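Local coordinates for protein TarM (Staphylococcus aureus subsp. aureus 21178, PDB 4X7R) that belongs to the GT-B clan of glycosyltransferases and carries a group 1 glycosyltransferase domain, here with uridine-5'-diphosphate bound, at residues F431-Y439 with F466-K477. The protein carries 1 engineered substitution. Sequence-based numbering, arbitrary orientation.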
loop_
_atom_site.group_PDB
_atom_site.type_symbol
_atom_site.label_atom_id
_atom_site.label_comp_id
_atom_site.label_asym_id
_atom_site.label_seq_id
_atom_site.Cartn_x
_atom_site.Cartn_y
_atom_site.Cartn_z
ATOM N N PHE A 431 -17.130 -10.171 13.316
ATOM C CA PHE A 431 -17.035 -11.546 12.818
ATOM C C PHE A 431 -16.611 -12.608 13.816
ATOM O O PHE A 431 -16.908 -13.779 13.605
ATOM C CB PHE A 431 -16.218 -11.584 11.514
ATOM C CG PHE A 431 -14.927 -10.806 11.563
ATOM C CD1 PHE A 431 -13.805 -11.329 12.197
ATOM C CD2 PHE A 431 -14.827 -9.558 10.960
ATOM C CE1 PHE A 431 -12.617 -10.605 12.255
ATOM C CE2 PHE A 431 -13.646 -8.828 11.032
ATOM C CZ PHE A 431 -12.541 -9.358 11.675
ATOM N N ILE A 432 -15.929 -12.219 14.905
ATOM C CA ILE A 432 -15.546 -13.207 15.912
ATOM C C ILE A 432 -16.718 -13.370 16.879
ATOM O O ILE A 432 -17.223 -12.369 17.382
ATOM C CB ILE A 432 -14.202 -12.880 16.642
ATOM C CG1 ILE A 432 -13.016 -12.770 15.637
ATOM C CG2 ILE A 432 -13.913 -13.900 17.778
ATOM C CD1 ILE A 432 -11.713 -12.215 16.248
ATOM N N GLU A 433 -17.150 -14.630 17.124
ATOM C CA GLU A 433 -18.204 -14.969 18.078
ATOM C C GLU A 433 -17.462 -15.645 19.216
ATOM O O GLU A 433 -17.004 -16.787 19.075
ATOM C CB GLU A 433 -19.273 -15.881 17.449
ATOM C CG GLU A 433 -20.054 -15.183 16.339
ATOM C CD GLU A 433 -21.328 -15.843 15.838
ATOM O OE1 GLU A 433 -21.357 -17.091 15.722
ATOM O OE2 GLU A 433 -22.276 -15.100 15.495
ATOM N N ASP A 434 -17.208 -14.869 20.280
ATOM C CA ASP A 434 -16.433 -15.276 21.446
ATOM C C ASP A 434 -16.850 -16.622 21.970
ATOM O O ASP A 434 -18.038 -16.850 22.181
ATOM C CB ASP A 434 -16.490 -14.230 22.576
ATOM C CG ASP A 434 -15.585 -14.591 23.736
ATOM O OD1 ASP A 434 -14.357 -14.458 23.591
ATOM O OD2 ASP A 434 -16.100 -15.066 24.765
ATOM N N ASN A 435 -15.858 -17.524 22.133
ATOM C CA ASN A 435 -16.003 -18.889 22.631
ATOM C C ASN A 435 -16.845 -19.788 21.691
ATOM O O ASN A 435 -17.268 -20.872 22.089
ATOM C CB ASN A 435 -16.512 -18.870 24.084
ATOM C CG ASN A 435 -16.237 -20.104 24.888
ATOM O OD1 ASN A 435 -15.202 -20.769 24.742
ATOM N ND2 ASN A 435 -17.167 -20.415 25.773
ATOM N N LYS A 436 -17.033 -19.364 20.424
ATOM C CA LYS A 436 -17.779 -20.139 19.426
ATOM C C LYS A 436 -16.937 -20.347 18.158
ATOM O O LYS A 436 -16.849 -21.466 17.668
ATOM C CB LYS A 436 -19.147 -19.500 19.122
ATOM C CG LYS A 436 -19.946 -20.243 18.052
ATOM C CD LYS A 436 -21.335 -19.670 17.852
ATOM C CE LYS A 436 -22.062 -20.346 16.715
ATOM N NZ LYS A 436 -23.400 -19.738 16.494
ATOM N N ASN A 437 -16.278 -19.286 17.653
ATOM C CA ASN A 437 -15.436 -19.405 16.461
ATOM C C ASN A 437 -14.037 -18.789 16.662
ATOM O O ASN A 437 -13.235 -18.717 15.731
ATOM C CB ASN A 437 -16.174 -18.834 15.246
ATOM C CG ASN A 437 -16.346 -17.338 15.229
ATOM O OD1 ASN A 437 -15.585 -16.590 15.842
ATOM N ND2 ASN A 437 -17.278 -16.861 14.418
ATOM N N GLY A 438 -13.776 -18.371 17.898
ATOM C CA GLY A 438 -12.537 -17.734 18.333
ATOM C C GLY A 438 -12.735 -17.009 19.653
ATOM O O GLY A 438 -13.743 -17.220 20.344
ATOM N N TYR A 439 -11.774 -16.135 20.003
ATOM C CA TYR A 439 -11.843 -15.370 21.246
ATOM C C TYR A 439 -11.611 -13.887 21.040
ATOM O O TYR A 439 -10.689 -13.491 20.304
ATOM C CB TYR A 439 -10.850 -15.910 22.294
ATOM C CG TYR A 439 -11.158 -17.300 22.816
ATOM C CD1 TYR A 439 -12.298 -17.548 23.578
ATOM C CD2 TYR A 439 -10.263 -18.351 22.624
ATOM C CE1 TYR A 439 -12.572 -18.822 24.082
ATOM C CE2 TYR A 439 -10.510 -19.621 23.152
ATOM C CZ TYR A 439 -11.674 -19.856 23.863
ATOM O OH TYR A 439 -11.922 -21.118 24.351
ATOM N N PHE A 466 -13.741 -24.431 16.333
ATOM C CA PHE A 466 -13.724 -22.967 16.254
ATOM C C PHE A 466 -13.480 -22.539 14.820
ATOM O O PHE A 466 -14.258 -21.744 14.292
ATOM C CB PHE A 466 -12.675 -22.371 17.214
ATOM C CG PHE A 466 -13.127 -22.084 18.632
ATOM C CD1 PHE A 466 -14.214 -22.754 19.188
ATOM C CD2 PHE A 466 -12.434 -21.181 19.428
ATOM C CE1 PHE A 466 -14.622 -22.493 20.501
ATOM C CE2 PHE A 466 -12.829 -20.939 20.745
ATOM C CZ PHE A 466 -13.914 -21.605 21.277
ATOM N N GLY A 467 -12.470 -23.143 14.188
ATOM C CA GLY A 467 -12.096 -22.875 12.803
ATOM C C GLY A 467 -13.206 -23.153 11.811
ATOM O O GLY A 467 -13.473 -22.335 10.926
ATOM N N SER A 468 -13.884 -24.304 11.982
ATOM C CA SER A 468 -15.007 -24.741 11.142
ATOM C C SER A 468 -16.169 -23.725 11.217
ATOM O O SER A 468 -16.678 -23.311 10.181
ATOM C CB SER A 468 -15.465 -26.147 11.549
ATOM O OG SER A 468 -14.847 -27.175 10.783
ATOM N N LYS A 469 -16.544 -23.295 12.443
ATOM C CA LYS A 469 -17.589 -22.297 12.680
ATOM C C LYS A 469 -17.157 -20.923 12.116
ATOM O O LYS A 469 -17.999 -20.180 11.609
ATOM C CB LYS A 469 -17.889 -22.183 14.185
ATOM C CG LYS A 469 -18.721 -23.328 14.763
ATOM C CD LYS A 469 -20.215 -23.000 14.708
ATOM C CE LYS A 469 -21.080 -24.234 14.590
ATOM N NZ LYS A 469 -22.448 -23.907 14.097
ATOM N N ALA A 470 -15.835 -20.605 12.185
ATOM C CA ALA A 470 -15.252 -19.350 11.685
ATOM C C ALA A 470 -15.479 -19.150 10.192
ATOM O O ALA A 470 -15.970 -18.087 9.806
ATOM C CB ALA A 470 -13.769 -19.264 12.026
ATOM N N ARG A 471 -15.176 -20.180 9.365
ATOM C CA ARG A 471 -15.355 -20.141 7.891
ATOM C C ARG A 471 -16.846 -19.993 7.559
ATOM O O ARG A 471 -17.214 -19.149 6.743
ATOM C CB ARG A 471 -14.718 -21.377 7.216
ATOM C CG ARG A 471 -15.390 -21.822 5.916
ATOM C CD ARG A 471 -14.700 -22.989 5.233
ATOM N NE ARG A 471 -13.597 -22.478 4.438
ATOM C CZ ARG A 471 -13.630 -22.298 3.125
ATOM N NH1 ARG A 471 -14.678 -22.701 2.416
ATOM N NH2 ARG A 471 -12.597 -21.751 2.503
ATOM N N GLU A 472 -17.688 -20.779 8.249
ATOM C CA GLU A 472 -19.140 -20.769 8.158
ATOM C C GLU A 472 -19.697 -19.362 8.422
ATOM O O GLU A 472 -20.580 -18.917 7.690
ATOM C CB GLU A 472 -19.695 -21.720 9.211
ATOM C CG GLU A 472 -20.614 -22.792 8.679
ATOM C CD GLU A 472 -20.963 -23.843 9.717
ATOM O OE1 GLU A 472 -21.574 -23.494 10.756
ATOM O OE2 GLU A 472 -20.618 -25.024 9.487
ATOM N N ASN A 473 -19.175 -18.664 9.468
ATOM C CA ASN A 473 -19.601 -17.312 9.835
ATOM C C ASN A 473 -19.225 -16.296 8.777
ATOM O O ASN A 473 -20.013 -15.396 8.511
ATOM C CB ASN A 473 -19.044 -16.887 11.204
ATOM C CG ASN A 473 -19.811 -15.723 11.811
ATOM O OD1 ASN A 473 -21.045 -15.688 11.828
ATOM N ND2 ASN A 473 -19.114 -14.744 12.330
ATOM N N ILE A 474 -18.040 -16.446 8.148
ATOM C CA ILE A 474 -17.592 -15.522 7.086
ATOM C C ILE A 474 -18.454 -15.688 5.838
ATOM O O ILE A 474 -18.923 -14.697 5.270
ATOM C CB ILE A 474 -16.054 -15.596 6.783
ATOM C CG1 ILE A 474 -15.184 -15.336 8.053
ATOM C CG2 ILE A 474 -15.649 -14.675 5.620
ATOM C CD1 ILE A 474 -15.492 -14.052 8.881
ATOM N N ILE A 475 -18.673 -16.951 5.422
ATOM C CA ILE A 475 -19.488 -17.292 4.248
ATOM C C ILE A 475 -20.879 -16.676 4.426
ATOM O O ILE A 475 -21.341 -15.955 3.555
ATOM C CB ILE A 475 -19.520 -18.837 4.027
ATOM C CG1 ILE A 475 -18.174 -19.319 3.449
ATOM C CG2 ILE A 475 -20.696 -19.264 3.133
ATOM C CD1 ILE A 475 -17.970 -20.848 3.471
ATOM N N GLU A 476 -21.486 -16.883 5.588
ATOM C CA GLU A 476 -22.812 -16.372 5.855
ATOM C C GLU A 476 -22.955 -14.848 5.874
ATOM O O GLU A 476 -23.907 -14.321 5.296
ATOM C CB GLU A 476 -23.337 -16.971 7.141
ATOM C CG GLU A 476 -24.796 -16.682 7.336
ATOM C CD GLU A 476 -25.315 -17.127 8.687
ATOM O OE1 GLU A 476 -24.814 -18.148 9.216
ATOM O OE2 GLU A 476 -26.232 -16.452 9.213
ATOM N N LYS A 477 -22.023 -14.147 6.512
ATOM C CA LYS A 477 -22.169 -12.720 6.694
ATOM C C LYS A 477 -21.497 -11.803 5.689
ATOM O O LYS A 477 -21.790 -10.602 5.698
ATOM C CB LYS A 477 -21.833 -12.347 8.150
ATOM C CG LYS A 477 -22.750 -13.061 9.166
ATOM C CD LYS A 477 -22.382 -12.696 10.602
ATOM C CE LYS A 477 -23.437 -13.077 11.619
ATOM N NZ LYS A 477 -23.620 -14.548 11.707
HETATM O O HOH W 1 -20.656 -12.800 13.689
#
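Asn437 and Phe466 bring the two backbones together, their CA atoms 4.0 Å apart, whereas Phe431 and Asn473 at the other end of the contact are 7.0 Å apart by the same measure. Segment 431-437 therefore approaches helix 460-477 as it runs toward Asn437. At the near end the CA of Asn437 makes a CA-H...O contact with the O of Phe466. Two backbone bonds, from the N atoms of Lys436 and Asn437 to the O of Glu433, fold the loop back.

The Phe466 ring lies against this turn: Asn437 N sits over one face of the Phe466 ring, and the edge of that ring is directed at the face of Tyr439. The rings form an edge-to-face pair, planes at 68°, in which CE2 of Phe466 comes 3.5 Å from CZ of Tyr439. Strand 438-441 is an edge strand of the six-stranded parallel sheet of the C-terminal Rossmann-like domain of this GT-B fold, and Tyr439 pairs through its backbone with Val419 and Ala421 of the neighbouring strand. Leu456 of helix 446-457 touches both side chains.

Asn437 braces the loop from within: with its CG between backbone N and carbonyl carbon (chi1 70°), OD1 accepts from Glu433 N at 2.8 Å and ND2 donates to Phe431 O at 3.2 Å, in the carbonyl plane. Asn473 ND2 reaches that same oxygen from the helix at 2.7 Å, but the 124° N-H...O angle makes this bond weak. Lys477 NZ donates to Asn473 OD1 at 2.8 Å in the plane of its carbonyl, tethering the amide's other end. One helix position on from Asn473, CD1 of Ile474 packs on CB of Phe431, while a water accepts from Asn473 ND2.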